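Long-range contacts in phosphosugar isomerase (Escherichia coli O6:H1, PDB 5UQI), which probably interconverts arabinose-5-phosphate and its ketose isomer as a sugar isomerase (SIS) family enzyme, and is seen here with arabinose-5-phosphate bound: residues S30-L35 with L137-P142; V46-V51 with V93-S98; I97-E102 with F123-H128. All coordinates share one frame; numbering follows the deposited sequence.

Contact 1 (S30-L35 with L137-P142); sequences SEFANL and LSVEIP
Val139 and Phe32 make the tightest apolar touch between the first turn of helix 32-41 and strand 137-140, the outermost strand of this chain's sheet. The tip of the phenyl ring meets one valine methyl, CZ of Phe32 lying 3.5 Å from CG1 of Val139, with CE1 nearly as close; the two side chains cross at about a right angle and the methyl approaches the ring obliquely. The other methyl of Val139 faces Leu35, whose CD2 comes within 4.1 Å of Val139 CG2. Leu35 also receives the end of Leu137. CG of Leu137 is anti to its backbone N (chi1 177°), and CD2 beyond it rests 3.7 Å from CA of Leu35, against the helix backbone as much as against the leucine side chain.

Beyond this patch Glu31 turns the contact polar. Its chain bends at chi2 (-78°), and the CG methylene passes 3.6 Å from the carbonyl O of Ser138. The backbone N-H of Glu140 donates to OE2 of Glu31 over 2.8 Å in an almost straight bond (176°), entering on the anti side of the carboxylate, somewhat out of its plane. A strand amide thus finds its acceptor in a side chain. A water 2.6 Å from O of Glu140 can donate to it and weakly to OE1 of Glu31, though its two protons cannot serve every acceptor nearby. The carboxylate of Glu140 leads away and accepts from the backbone N of His127.

On its inner side strand 137-140 is hydrogen-bonded to strand 120-124, and Val139 packs on Phe123; Phe32 is backed by Val164 and Val168 of helix 156-175, so the start of helix 32-41 lies beside both the sheet and that long helix.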
loop_
_atom_site.group_PDB
_atom_site.type_symbol
_atom_site.label_atom_id
_atom_site.label_comp_id
_atom_site.label_asym_id
_atom_site.label_seq_id
_atom_site.Cartn_x
_atom_site.Cartn_y
_atom_site.Cartn_z
ATOM N N SER A 30 14.829 1.683 -5.528
ATOM C CA SER A 30 15.979 1.932 -4.593
ATOM C C SER A 30 15.646 1.912 -3.115
ATOM O O SER A 30 16.378 1.289 -2.315
ATOM C CB SER A 30 16.652 3.248 -4.973
ATOM O OG SER A 30 17.191 3.040 -6.269
ATOM N N GLU A 31 14.517 2.538 -2.757
ATOM C CA GLU A 31 14.153 2.669 -1.331
ATOM C C GLU A 31 13.520 1.417 -0.741
ATOM O O GLU A 31 13.223 1.378 0.440
ATOM C CB GLU A 31 13.233 3.909 -1.136
ATOM C CG GLU A 31 11.848 3.864 -1.763
ATOM C CD GLU A 31 11.748 4.112 -3.288
ATOM O OE1 GLU A 31 12.498 3.493 -4.073
ATOM O OE2 GLU A 31 10.884 4.887 -3.764
ATOM N N PHE A 32 13.365 0.379 -1.546
ATOM C CA PHE A 32 12.723 -0.866 -1.008
ATOM C C PHE A 32 13.542 -1.620 -0.007
ATOM O O PHE A 32 12.979 -2.282 0.889
ATOM C CB PHE A 32 12.211 -1.767 -2.117
ATOM C CG PHE A 32 10.899 -1.288 -2.680
ATOM C CD1 PHE A 32 10.795 -0.104 -3.387
ATOM C CD2 PHE A 32 9.748 -1.981 -2.388
ATOM C CE1 PHE A 32 9.587 0.344 -3.914
ATOM C CE2 PHE A 32 8.521 -1.498 -2.861
ATOM C CZ PHE A 32 8.455 -0.372 -3.637
ATOM N N ALA A 33 14.877 -1.532 -0.105
ATOM C CA ALA A 33 15.674 -2.152 0.924
ATOM C C ALA A 33 15.466 -1.453 2.258
ATOM O O ALA A 33 15.307 -2.119 3.293
ATOM C CB ALA A 33 17.145 -2.137 0.508
ATOM N N ASN A 34 15.468 -0.108 2.257
ATOM C CA ASN A 34 15.195 0.630 3.488
ATOM C C ASN A 34 13.773 0.310 3.992
ATOM O O ASN A 34 13.591 0.154 5.202
ATOM C CB ASN A 34 15.290 2.124 3.266
ATOM C CG ASN A 34 16.711 2.586 3.270
ATOM O OD1 ASN A 34 17.607 1.898 3.791
ATOM N ND2 ASN A 34 16.934 3.723 2.691
ATOM N N LEU A 35 12.834 0.121 3.062
ATOM C CA LEU A 35 11.444 -0.228 3.478
ATOM C C LEU A 35 11.443 -1.548 4.262
ATOM O O LEU A 35 10.850 -1.661 5.368
ATOM C CB LEU A 35 10.534 -0.247 2.246
ATOM C CG LEU A 35 9.097 -0.772 2.526
ATOM C CD1 LEU A 35 8.373 0.196 3.493
ATOM C CD2 LEU A 35 8.350 -0.874 1.223
ATOM N N LEU A 137 9.639 7.862 5.606
ATOM C CA LEU A 137 10.104 7.127 4.447
ATOM C C LEU A 137 9.025 7.251 3.385
ATOM O O LEU A 137 7.881 6.751 3.551
ATOM C CB LEU A 137 10.434 5.664 4.796
ATOM C CG LEU A 137 10.853 4.846 3.567
ATOM C CD1 LEU A 137 12.187 5.313 2.982
ATOM C CD2 LEU A 137 10.937 3.397 3.980
ATOM N N SER A 138 9.387 7.907 2.292
ATOM C CA SER A 138 8.562 7.937 1.070
ATOM C C SER A 138 8.972 6.839 0.118
ATOM O O SER A 138 10.169 6.763 -0.335
ATOM C CB SER A 138 8.675 9.319 0.359
ATOM O OG SER A 138 8.130 9.242 -0.959
ATOM N N VAL A 139 7.982 5.997 -0.240
ATOM C CA VAL A 139 8.198 4.981 -1.223
ATOM C C VAL A 139 7.439 5.431 -2.455
ATOM O O VAL A 139 6.187 5.630 -2.424
ATOM C CB VAL A 139 7.637 3.633 -0.729
ATOM C CG1 VAL A 139 7.789 2.586 -1.807
ATOM C CG2 VAL A 139 8.322 3.201 0.541
ATOM N N GLU A 140 8.130 5.587 -3.577
ATOM C CA GLU A 140 7.514 6.127 -4.783
ATOM C C GLU A 140 7.146 4.921 -5.654
ATOM O O GLU A 140 7.986 4.036 -5.937
ATOM C CB GLU A 140 8.455 7.122 -5.496
ATOM C CG GLU A 140 7.870 7.776 -6.731
ATOM C CD GLU A 140 8.842 8.813 -7.317
ATOM O OE1 GLU A 140 9.717 8.338 -8.057
ATOM O OE2 GLU A 140 8.800 10.045 -7.023
ATOM N N ILE A 141 5.858 4.812 -5.974
ATOM C CA ILE A 141 5.365 3.723 -6.818
ATOM C C ILE A 141 4.786 4.432 -8.038
ATOM O O ILE A 141 3.615 4.816 -8.034
ATOM C CB ILE A 141 4.282 2.905 -6.101
ATOM C CG1 ILE A 141 4.859 2.359 -4.765
ATOM C CG2 ILE A 141 3.790 1.790 -7.060
ATOM C CD1 ILE A 141 3.904 1.561 -3.903
ATOM N N PRO A 142 5.615 4.598 -9.089
ATOM C CA PRO A 142 5.217 5.412 -10.228
ATOM C C PRO A 142 4.091 4.723 -11.035
ATOM O O PRO A 142 4.143 3.504 -11.294
ATOM C CB PRO A 142 6.522 5.529 -11.039
ATOM C CG PRO A 142 7.245 4.255 -10.747
ATOM C CD PRO A 142 6.849 3.826 -9.356
HETATM O O HOH W 1 10.408 3.165 -6.087
#

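Contact 2 (V46-V51 with V93-S98); sequences VVFIGV and VVILIS. With A5P (arabinose-5-phosphate), chain B.
Val47 and Ile49 supply all the backbone groups with which strand 46-50 bonds to strand 93-97. N of Val47 donates to O of Val93, and O of Val47 accepts from N of Ile95 at 2.8 Å; one step on, N of Ile49 donates to O of Ile95 and O of Ile49 accepts from N of Ile97 at 2.9 Å. The N and O of Val46 and Phe48 face the other way, where backbone bonds to Pro71, Phe73 and Val75 take them up; O of Val46 is also hydrogen-bonded to Ser72 OG. The same carbonyls of Val47 and Ile49 also receive CA-H contacts from Val94 and Leu96.

Two inner strands of the parallel, Rossmann-like sheet of the SIS fold meet here, and their C-terminal ends open on the sugar phosphate. Past Gly50 the direct pairing gives way to a water. It accepts from N of Val51 and can donate to O of Ile97, 2.7 Å away, and to phosphate O3P, although the acceptors around it outnumber its protons. Ser98 OG reaches the same phosphate oxygen, donating to O3P of arabinose-5-phosphate at 3.0 Å.

The side chains that meet across the two strands are apolar. On one face, Phe48 and Ile95 lie side by side, pointing the same way, and CD1 of Ile95 sits 3.8 Å from CE2 of the Phe48 ring; CD1 of Ile97 comes to the ring edge, and CG1 of Val46 touches Ile95 CD1 at 3.6 Å. On the other, CG1 of Ile49 is anti to its carbonyl carbon (chi1 -63°), and an extended chi2 (-177°) carries CD1 to CG1 of Val94, 3.6 Å away. Helix 52-67 closes over the Phe48 face, where Phe65 meets the Phe48 ring edge-to-face.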
loop_
_atom_site.group_PDB
_atom_site.type_symbol
_atom_site.label_atom_id
_atom_site.label_comp_id
_atom_site.label_asym_id
_atom_site.label_seq_id
_atom_site.Cartn_x
_atom_site.Cartn_y
_atom_site.Cartn_z
ATOM N N VAL A 46 2.049 -3.178 12.013
ATOM C CA VAL A 46 2.083 -2.325 10.833
ATOM C C VAL A 46 0.655 -1.862 10.550
ATOM O O VAL A 46 -0.202 -2.680 10.281
ATOM C CB VAL A 46 2.712 -3.037 9.602
ATOM C CG1 VAL A 46 2.683 -2.163 8.360
ATOM C CG2 VAL A 46 4.139 -3.529 9.946
ATOM N N VAL A 47 0.429 -0.555 10.657
ATOM C CA VAL A 47 -0.965 -0.045 10.527
ATOM C C VAL A 47 -1.062 0.603 9.185
ATOM O O VAL A 47 -0.330 1.553 8.871
ATOM C CB VAL A 47 -1.282 0.961 11.621
ATOM C CG1 VAL A 47 -2.699 1.512 11.426
ATOM C CG2 VAL A 47 -1.111 0.331 12.990
ATOM N N PHE A 48 -1.968 0.075 8.340
ATOM C CA PHE A 48 -2.163 0.652 7.004
ATOM C C PHE A 48 -3.333 1.623 7.054
ATOM O O PHE A 48 -4.379 1.304 7.651
ATOM C CB PHE A 48 -2.525 -0.455 5.977
ATOM C CG PHE A 48 -1.367 -1.269 5.515
ATOM C CD1 PHE A 48 -0.967 -2.396 6.237
ATOM C CD2 PHE A 48 -0.726 -0.925 4.292
ATOM C CE1 PHE A 48 0.142 -3.171 5.783
ATOM C CE2 PHE A 48 0.365 -1.707 3.834
ATOM C CZ PHE A 48 0.744 -2.845 4.548
ATOM N N ILE A 49 -3.160 2.781 6.395
ATOM C CA ILE A 49 -4.232 3.785 6.390
ATOM C C ILE A 49 -4.443 4.205 4.944
ATOM O O ILE A 49 -3.490 4.493 4.177
ATOM C CB ILE A 49 -3.799 5.062 7.221
ATOM C CG1 ILE A 49 -3.573 4.655 8.670
ATOM C CG2 ILE A 49 -4.887 6.139 7.077
ATOM C CD1 ILE A 49 -3.211 5.859 9.591
ATOM N N GLY A 50 -5.729 4.293 4.538
ATOM C CA GLY A 50 -6.095 4.726 3.168
ATOM C C GLY A 50 -7.577 5.034 3.159
ATOM O O GLY A 50 -8.284 4.773 4.142
ATOM N N VAL A 51 -7.993 5.632 2.040
ATOM C CA VAL A 51 -9.438 5.828 1.775
ATOM C C VAL A 51 -9.701 5.506 0.316
ATOM O O VAL A 51 -8.745 5.349 -0.475
ATOM C CB VAL A 51 -9.923 7.285 2.059
ATOM C CG1 VAL A 51 -9.704 7.670 3.567
ATOM C CG2 VAL A 51 -9.322 8.293 1.089
ATOM N N VAL A 93 4.148 0.980 13.361
ATOM C CA VAL A 93 4.673 1.698 12.191
ATOM C C VAL A 93 3.496 1.901 11.283
ATOM O O VAL A 93 2.740 0.937 11.117
ATOM C CB VAL A 93 5.795 0.900 11.490
ATOM C CG1 VAL A 93 6.175 1.476 10.115
ATOM C CG2 VAL A 93 6.967 0.776 12.488
ATOM N N VAL A 94 3.374 3.071 10.663
ATOM C CA VAL A 94 2.171 3.447 9.873
ATOM C C VAL A 94 2.561 3.527 8.414
ATOM O O VAL A 94 3.555 4.219 8.051
ATOM C CB VAL A 94 1.559 4.782 10.394
ATOM C CG1 VAL A 94 0.342 5.158 9.574
ATOM C CG2 VAL A 94 1.188 4.692 11.856
ATOM N N ILE A 95 1.791 2.847 7.536
ATOM C CA ILE A 95 1.971 3.007 6.112
ATOM C C ILE A 95 0.736 3.712 5.602
ATOM O O ILE A 95 -0.380 3.183 5.723
ATOM C CB ILE A 95 2.122 1.648 5.371
ATOM C CG1 ILE A 95 3.398 0.914 5.864
ATOM C CG2 ILE A 95 2.122 1.835 3.888
ATOM C CD1 ILE A 95 3.620 -0.489 5.259
ATOM N N LEU A 96 0.894 4.890 5.031
ATOM C CA LEU A 96 -0.249 5.611 4.487
ATOM C C LEU A 96 -0.222 5.504 2.966
ATOM O O LEU A 96 0.788 5.802 2.311
ATOM C CB LEU A 96 -0.181 7.103 4.849
ATOM C CG LEU A 96 -0.210 7.312 6.369
ATOM C CD1 LEU A 96 1.195 7.658 6.937
ATOM C CD2 LEU A 96 -1.241 8.361 6.779
ATOM N N ILE A 97 -1.324 5.049 2.356
ATOM C CA ILE A 97 -1.395 4.801 0.916
ATOM C C ILE A 97 -2.280 5.813 0.269
ATOM O O ILE A 97 -3.444 5.982 0.657
ATOM C CB ILE A 97 -1.930 3.347 0.617
ATOM C CG1 ILE A 97 -1.009 2.312 1.243
ATOM C CG2 ILE A 97 -2.021 3.196 -0.923
ATOM C CD1 ILE A 97 -1.462 0.864 0.896
ATOM N N SER A 98 -1.715 6.556 -0.672
ATOM C CA SER A 98 -2.494 7.519 -1.447
ATOM C C SER A 98 -1.814 7.692 -2.806
ATOM O O SER A 98 -0.648 8.097 -2.866
ATOM C CB SER A 98 -2.501 8.887 -0.733
ATOM O OG SER A 98 -3.043 9.930 -1.559
HETATM C C1 A5P B . -11.207 7.390 -6.200
HETATM O O1 A5P B . -10.854 6.924 -7.200
HETATM C C2 A5P B . -10.833 6.680 -4.980
HETATM O O2 A5P B . -11.283 5.364 -4.913
HETATM C C3 A5P B . -9.379 6.874 -4.942
HETATM O O3 A5P B . -8.639 5.696 -4.602
HETATM C C4 A5P B . -9.491 7.911 -3.854
HETATM O O4 A5P B . -9.946 9.138 -4.397
HETATM C C5 A5P B . -8.202 8.124 -3.121
HETATM O O5 A5P B . -7.278 8.645 -4.002
HETATM P P A5P B . -5.757 8.489 -3.542
HETATM O O1P A5P B . -5.278 7.051 -3.807
HETATM O O2P A5P B . -5.022 9.554 -4.513
HETATM O O3P A5P B . -5.699 8.739 -2.120
HETATM O O HOH W 2 -5.939 6.989 0.379
#

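Contact 3 (I97-E102 with F123-H128); sequences ISNSGE and FTRSHH. With A5P (arabinose-5-phosphate), chain B.
Ser98 and Asn99 bond through the backbone to the end of strand 120-124 and to Arg125 just past it. N of Ser98 donates to O of Phe123 at 3.0 Å, and N of Arg125 to O of Asn99 at 2.9 Å. O of Ser98 instead takes a CA-H contact from Thr124.

Among side chains, Arg125 lies over the loop. Its chain runs extended from CG to NE, with CG, CB and CD near the carbonyl O of Asn99, and the guanidinium centre sits over CA of Ser100, 3.8 Å from CZ of Arg125. NH1 makes a weak bond of 3.4 Å to OD1 of Asn99, the amide plane standing 86° from the guanidinium. A water joins NE of Arg125 to O of Ser100.

The loop forms part of the phosphate-binding site of the SIS domain; Lys53, Ser54 and Thr103 also hydrogen-bond the ligand. N of Asn99 donates to O1P of arabinose-5-phosphate at 2.8 Å, and N of Ser100 to O2P at 2.9 Å; OG of Ser100 adds a second bond to O2P. Ser98 OG, bonded to the phosphate and to Thr103 OG1, accepts from N of Gly101 (an ST motif), and Ser100 OG from N of Glu102, an ST turn.

Ile97 and Phe123, bridged in parallel, pack CG1 against CD2 at 4.0 Å, and Thr124 CG2 touches CA of Gly101.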
loop_
_atom_site.group_PDB
_atom_site.type_symbol
_atom_site.label_atom_id
_atom_site.label_comp_id
_atom_site.label_asym_id
_atom_site.label_seq_id
_atom_site.Cartn_x
_atom_site.Cartn_y
_atom_site.Cartn_z
ATOM N N ILE A 97 -1.324 5.049 2.356
ATOM C CA ILE A 97 -1.395 4.801 0.916
ATOM C C ILE A 97 -2.280 5.813 0.269
ATOM O O ILE A 97 -3.444 5.982 0.657
ATOM C CB ILE A 97 -1.930 3.347 0.617
ATOM C CG1 ILE A 97 -1.009 2.312 1.243
ATOM C CG2 ILE A 97 -2.021 3.196 -0.923
ATOM C CD1 ILE A 97 -1.462 0.864 0.896
ATOM N N SER A 98 -1.715 6.556 -0.672
ATOM C CA SER A 98 -2.494 7.519 -1.447
ATOM C C SER A 98 -1.814 7.692 -2.806
ATOM O O SER A 98 -0.648 8.097 -2.866
ATOM C CB SER A 98 -2.501 8.887 -0.733
ATOM O OG SER A 98 -3.043 9.930 -1.559
ATOM N N ASN A 99 -2.516 7.374 -3.886
ATOM C CA ASN A 99 -1.841 7.420 -5.184
ATOM C C ASN A 99 -1.348 8.857 -5.471
ATOM O O ASN A 99 -0.158 9.075 -5.804
ATOM C CB ASN A 99 -2.744 6.867 -6.283
ATOM C CG ASN A 99 -2.092 6.978 -7.672
ATOM O OD1 ASN A 99 -2.631 7.654 -8.541
ATOM N ND2 ASN A 99 -0.914 6.392 -7.849
ATOM N N SER A 100 -2.239 9.825 -5.325
ATOM C CA SER A 100 -1.810 11.212 -5.563
ATOM C C SER A 100 -0.882 11.725 -4.470
ATOM O O SER A 100 -0.036 12.615 -4.729
ATOM C CB SER A 100 -3.014 12.138 -5.597
ATOM O OG SER A 100 -3.683 12.227 -4.325
ATOM N N GLY A 101 -1.056 11.252 -3.237
ATOM C CA GLY A 101 -0.309 11.843 -2.103
ATOM C C GLY A 101 -0.862 13.211 -1.722
ATOM O O GLY A 101 -0.238 13.932 -0.914
ATOM N N GLU A 102 -2.076 13.517 -2.205
ATOM C CA GLU A 102 -2.721 14.810 -1.928
ATOM C C GLU A 102 -4.114 14.667 -1.323
ATOM O O GLU A 102 -4.777 15.679 -1.051
ATOM C CB GLU A 102 -2.799 15.649 -3.208
ATOM C CG GLU A 102 -1.429 15.965 -3.872
ATOM C CD GLU A 102 -0.494 16.778 -3.002
ATOM O OE1 GLU A 102 -0.982 17.467 -2.068
ATOM O OE2 GLU A 102 0.771 16.693 -3.241
ATOM N N PHE A 123 3.101 5.353 0.581
ATOM C CA PHE A 123 3.158 4.805 -0.756
ATOM C C PHE A 123 2.380 5.742 -1.645
ATOM O O PHE A 123 1.121 5.844 -1.521
ATOM C CB PHE A 123 2.396 3.433 -0.777
ATOM C CG PHE A 123 3.101 2.234 -0.130
ATOM C CD1 PHE A 123 4.258 2.317 0.643
ATOM C CD2 PHE A 123 2.477 0.952 -0.225
ATOM C CE1 PHE A 123 4.848 1.191 1.192
ATOM C CE2 PHE A 123 3.052 -0.169 0.375
ATOM C CZ PHE A 123 4.244 -0.071 1.054
ATOM N N THR A 124 3.044 6.462 -2.577
ATOM C CA THR A 124 2.404 7.451 -3.459
ATOM C C THR A 124 3.103 7.404 -4.803
ATOM O O THR A 124 4.174 6.791 -4.887
ATOM C CB THR A 124 2.459 8.914 -2.916
ATOM O OG1 THR A 124 3.775 9.481 -3.142
ATOM C CG2 THR A 124 2.136 8.990 -1.381
ATOM N N ARG A 125 2.553 8.128 -5.756
ATOM C CA ARG A 125 3.149 8.148 -7.073
ATOM C C ARG A 125 4.315 9.124 -7.145
ATOM O O ARG A 125 4.939 9.200 -8.222
ATOM C CB ARG A 125 2.074 8.467 -8.105
ATOM C CG ARG A 125 1.694 9.899 -8.239
ATOM C CD ARG A 125 0.537 10.050 -9.240
ATOM N NE ARG A 125 0.038 11.392 -9.101
ATOM C CZ ARG A 125 -1.224 11.780 -9.297
ATOM N NH1 ARG A 125 -2.160 10.888 -9.619
ATOM N NH2 ARG A 125 -1.557 13.067 -9.131
ATOM N N SER A 126 4.570 9.878 -6.088
ATOM C CA SER A 126 5.619 10.956 -6.139
ATOM C C SER A 126 6.210 11.329 -4.814
ATOM O O SER A 126 5.470 11.723 -3.877
ATOM C CB SER A 126 4.998 12.224 -6.714
ATOM O OG SER A 126 5.972 13.315 -6.756
ATOM N N HIS A 127 7.547 11.298 -4.725
ATOM C CA HIS A 127 8.213 11.779 -3.520
ATOM C C HIS A 127 7.922 13.256 -3.196
ATOM O O HIS A 127 8.056 13.657 -2.036
ATOM C CB HIS A 127 9.763 11.624 -3.656
ATOM C CG HIS A 127 10.285 10.204 -3.728
ATOM N ND1 HIS A 127 10.057 9.259 -2.746
ATOM C CD2 HIS A 127 11.160 9.634 -4.600
ATOM C CE1 HIS A 127 10.693 8.144 -3.048
ATOM N NE2 HIS A 127 11.407 8.354 -4.163
ATOM N N HIS A 128 7.462 14.007 -4.192
ATOM C CA HIS A 128 7.182 15.421 -3.996
ATOM C C HIS A 128 5.776 15.708 -3.499
ATOM O O HIS A 128 5.404 16.876 -3.292
ATOM C CB HIS A 128 7.448 16.248 -5.293
ATOM C CG HIS A 128 8.852 16.138 -5.789
ATOM N ND1 HIS A 128 9.902 16.803 -5.182
ATOM C CD2 HIS A 128 9.395 15.401 -6.786
ATOM C CE1 HIS A 128 11.028 16.497 -5.802
ATOM N NE2 HIS A 128 10.750 15.656 -6.787
HETATM C C1 A5P B . -11.207 7.390 -6.200
HETATM O O1 A5P B . -10.854 6.924 -7.200
HETATM C C2 A5P B . -10.833 6.680 -4.980
HETATM O O2 A5P B . -11.283 5.364 -4.913
HETATM C C3 A5P B . -9.379 6.874 -4.942
HETATM O O3 A5P B . -8.639 5.696 -4.602
HETATM C C4 A5P B . -9.491 7.911 -3.854
HETATM O O4 A5P B . -9.946 9.138 -4.397
HETATM C C5 A5P B . -8.202 8.124 -3.121
HETATM O O5 A5P B . -7.278 8.645 -4.002
HETATM P P A5P B . -5.757 8.489 -3.542
HETATM O O1P A5P B . -5.278 7.051 -3.807
HETATM O O2P A5P B . -5.022 9.554 -4.513
HETATM O O3P A5P B . -5.699 8.739 -2.120
HETATM O O HOH W 3 1.044 13.639 -7.000
#

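All three contacts reach one five-stranded parallel sheet, in the order 72-76, 46-50, 93-97, 120-124, 137-140. Contact 2 pairs two inner strands, contact 3 the ends of the next pair, and contact 1 lays helix 32-41 against the outermost strand, 137-140. Centres lie 12 Å apart for contact 3 and either other contact, and 14 Å for contacts 1 and 2. Contact 3 joins the others: it shares Ile97 and Ser98 with contact 2, while His127 and Thr124 reach Ser138 and Ile141 of contact 1. Along the chain, contact 3 begins where contact 2 ends, and contact 1 encloses both. Contacts 2 and 3 touch arabinose-5-phosphate, whereas contact 1 lies away from the pocket.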